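Local structure of Serine/threonine-protein kinase Tel1 (Chaetomium thermophilum, 6SKY) at residues Tyr2040-Ser2045 / Thr2091-Ile2096. The protein probably acts as an ATP-dependent serine/threonine kinase of the ATM subfamily that senses DNA damage and activates checkpoint signalling. Sequence-based numbering, arbitrary orientation.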
loop_
_atom_site.group_PDB
_atom_site.type_symbol
_atom_site.label_atom_id
_atom_site.label_comp_id
_atom_site.label_asym_id
_atom_site.label_seq_id
_atom_site.Cartn_x
_atom_site.Cartn_y
_atom_site.Cartn_z
ATOM N N TYR A 2040 14.063 -19.269 -29.067
ATOM C CA TYR A 2040 15.392 -19.583 -28.573
ATOM C C TYR A 2040 16.283 -20.117 -29.674
ATOM O O TYR A 2040 17.457 -19.762 -29.747
ATOM C CB TYR A 2040 15.297 -20.600 -27.448
ATOM C CG TYR A 2040 16.629 -20.935 -26.853
ATOM C CD1 TYR A 2040 17.278 -20.037 -26.041
ATOM C CD2 TYR A 2040 17.240 -22.144 -27.106
ATOM C CE1 TYR A 2040 18.485 -20.325 -25.505
ATOM C CE2 TYR A 2040 18.453 -22.438 -26.567
ATOM C CZ TYR A 2040 19.069 -21.522 -25.767
ATOM O OH TYR A 2040 20.283 -21.800 -25.214
ATOM N N LYS A 2041 15.758 -21.001 -30.521
ATOM C CA LYS A 2041 16.574 -21.550 -31.595
ATOM C C LYS A 2041 16.982 -20.472 -32.575
ATOM O O LYS A 2041 18.117 -20.469 -33.057
ATOM C CB LYS A 2041 15.833 -22.669 -32.310
ATOM C CG LYS A 2041 15.636 -23.886 -31.456
ATOM C CD LYS A 2041 15.602 -25.133 -32.287
ATOM C CE LYS A 2041 14.363 -25.200 -33.130
ATOM N NZ LYS A 2041 13.214 -25.710 -32.352
ATOM N N ALA A 2042 16.086 -19.530 -32.865
ATOM C CA ALA A 2042 16.470 -18.417 -33.730
ATOM C C ALA A 2042 17.607 -17.597 -33.125
ATOM O O ALA A 2042 18.591 -17.284 -33.805
ATOM C CB ALA A 2042 15.264 -17.533 -34.013
ATOM N N TYR A 2043 17.504 -17.244 -31.842
ATOM C CA TYR A 2043 18.562 -16.417 -31.254
ATOM C C TYR A 2043 19.860 -17.190 -31.066
ATOM O O TYR A 2043 20.947 -16.618 -31.199
ATOM C CB TYR A 2043 18.116 -15.823 -29.922
ATOM C CG TYR A 2043 17.084 -14.756 -30.085
ATOM C CD1 TYR A 2043 17.358 -13.616 -30.799
ATOM C CD2 TYR A 2043 15.833 -14.894 -29.535
ATOM C CE1 TYR A 2043 16.413 -12.653 -30.961
ATOM C CE2 TYR A 2043 14.889 -13.931 -29.690
ATOM C CZ TYR A 2043 15.179 -12.819 -30.403
ATOM O OH TYR A 2043 14.221 -11.858 -30.553
ATOM N N GLN A 2044 19.770 -18.476 -30.746
ATOM C CA GLN A 2044 20.958 -19.311 -30.652
ATOM C C GLN A 2044 21.676 -19.384 -31.988
ATOM O O GLN A 2044 22.892 -19.191 -32.064
ATOM C CB GLN A 2044 20.561 -20.700 -30.176
ATOM C CG GLN A 2044 21.688 -21.669 -30.101
ATOM C CD GLN A 2044 21.245 -22.996 -29.575
ATOM O OE1 GLN A 2044 20.308 -23.590 -30.080
ATOM N NE2 GLN A 2044 21.915 -23.471 -28.549
ATOM N N SER A 2045 20.937 -19.659 -33.061
ATOM C CA SER A 2045 21.536 -19.629 -34.384
ATOM C C SER A 2045 22.161 -18.281 -34.676
ATOM O O SER A 2045 23.180 -18.204 -35.360
ATOM C CB SER A 2045 20.493 -19.951 -35.436
ATOM O OG SER A 2045 20.942 -19.511 -36.695
ATOM N N THR A 2091 9.425 -11.816 -36.690
ATOM C CA THR A 2091 9.361 -10.810 -37.742
ATOM C C THR A 2091 10.214 -9.590 -37.413
ATOM O O THR A 2091 10.877 -9.044 -38.296
ATOM C CB THR A 2091 7.911 -10.413 -37.987
ATOM O OG1 THR A 2091 7.173 -11.572 -38.368
ATOM C CG2 THR A 2091 7.816 -9.415 -39.087
ATOM N N GLU A 2092 10.229 -9.149 -36.153
ATOM C CA GLU A 2092 11.097 -8.022 -35.801
ATOM C C GLU A 2092 12.571 -8.398 -35.898
ATOM O O GLU A 2092 13.401 -7.590 -36.338
ATOM C CB GLU A 2092 10.769 -7.512 -34.400
ATOM C CG GLU A 2092 9.431 -6.788 -34.304
ATOM C CD GLU A 2092 9.044 -6.417 -32.878
ATOM O OE1 GLU A 2092 9.354 -7.195 -31.949
ATOM O OE2 GLU A 2092 8.427 -5.348 -32.688
ATOM N N LEU A 2093 12.915 -9.617 -35.485
ATOM C CA LEU A 2093 14.269 -10.118 -35.695
ATOM C C LEU A 2093 14.652 -10.065 -37.167
ATOM O O LEU A 2093 15.716 -9.549 -37.528
ATOM C CB LEU A 2093 14.374 -11.543 -35.160
ATOM C CG LEU A 2093 15.676 -12.308 -35.335
ATOM C CD1 LEU A 2093 16.830 -11.484 -34.890
ATOM C CD2 LEU A 2093 15.625 -13.572 -34.539
ATOM N N ASP A 2094 13.796 -10.603 -38.034
ATOM C CA ASP A 2094 14.079 -10.589 -39.462
ATOM C C ASP A 2094 14.200 -9.172 -39.993
ATOM O O ASP A 2094 14.967 -8.917 -40.923
ATOM C CB ASP A 2094 12.985 -11.338 -40.209
ATOM C CG ASP A 2094 13.480 -11.972 -41.484
ATOM O OD1 ASP A 2094 14.547 -11.565 -41.986
ATOM O OD2 ASP A 2094 12.797 -12.885 -41.989
ATOM N N ASP A 2095 13.440 -8.233 -39.432
ATOM C CA ASP A 2095 13.514 -6.853 -39.902
ATOM C C ASP A 2095 14.858 -6.225 -39.578
ATOM O O ASP A 2095 15.468 -5.580 -40.430
ATOM C CB ASP A 2095 12.389 -6.020 -39.300
ATOM C CG ASP A 2095 11.096 -6.156 -40.060
ATOM O OD1 ASP A 2095 11.050 -6.950 -41.018
ATOM O OD2 ASP A 2095 10.121 -5.465 -39.699
ATOM N N ILE A 2096 15.334 -6.378 -38.342
ATOM C CA ILE A 2096 16.623 -5.754 -38.046
ATOM C C ILE A 2096 17.795 -6.518 -38.643
ATOM O O ILE A 2096 18.860 -5.930 -38.837
ATOM C CB ILE A 2096 16.896 -5.562 -36.546
ATOM C CG1 ILE A 2096 16.986 -6.902 -35.849
ATOM C CG2 ILE A 2096 15.855 -4.677 -35.916
ATOM C CD1 ILE A 2096 18.361 -7.255 -35.422
#
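The phenol oxygen OH of Tyr2043 is hydrogen-bonded to OG1 of Thr2137 on helix 2124-2143, and the same tyrosine ring lies against Leu2093. Both helices of the contact belong to the FAT domain, an alpha solenoid whose family falls in the TPR clan: helices 2035-2047 and 2077-2097 are separated in sequence by helix 2052-2070 and meet here through small apolar patches. The backbones stay well apart, with CA of Ala2042 and CA of Leu2093, the nearest pair, 8.8 Å from each other. Side chains therefore bridge the gap, and the two segments bury 117 Å² between them, both sides summed.

Leu2093 supplies the bridge. Its CG stands anti to the backbone N (chi1 177°), which carries the branched end across to the other helix. CD2 of Leu2093 does most of the touching, lying 4.0 Å from CB of Ala2042, which points at helix 2077-2097. CD2 of Leu2093 also packs 3.8 Å from CE1 of Tyr2043. In Tyr2043, CG is anti to the carbonyl carbon instead (chi1 -71°), and although its CB does not aim at the leucine, the ring runs toward helix 2077-2097 while the leucine runs the other way beside it. Thr2137 also touches Leu2093, so one residue of helix 2124-2143 holds the polar end of the tyrosine and borders the leucine too. Val2059 of helix 2052-2070 adds a further apolar neighbour to Leu2093. CD1 of Leu2093 lies 4.1 Å from CE1 of Tyr2043, so that ring carbon has both methyl branches near it.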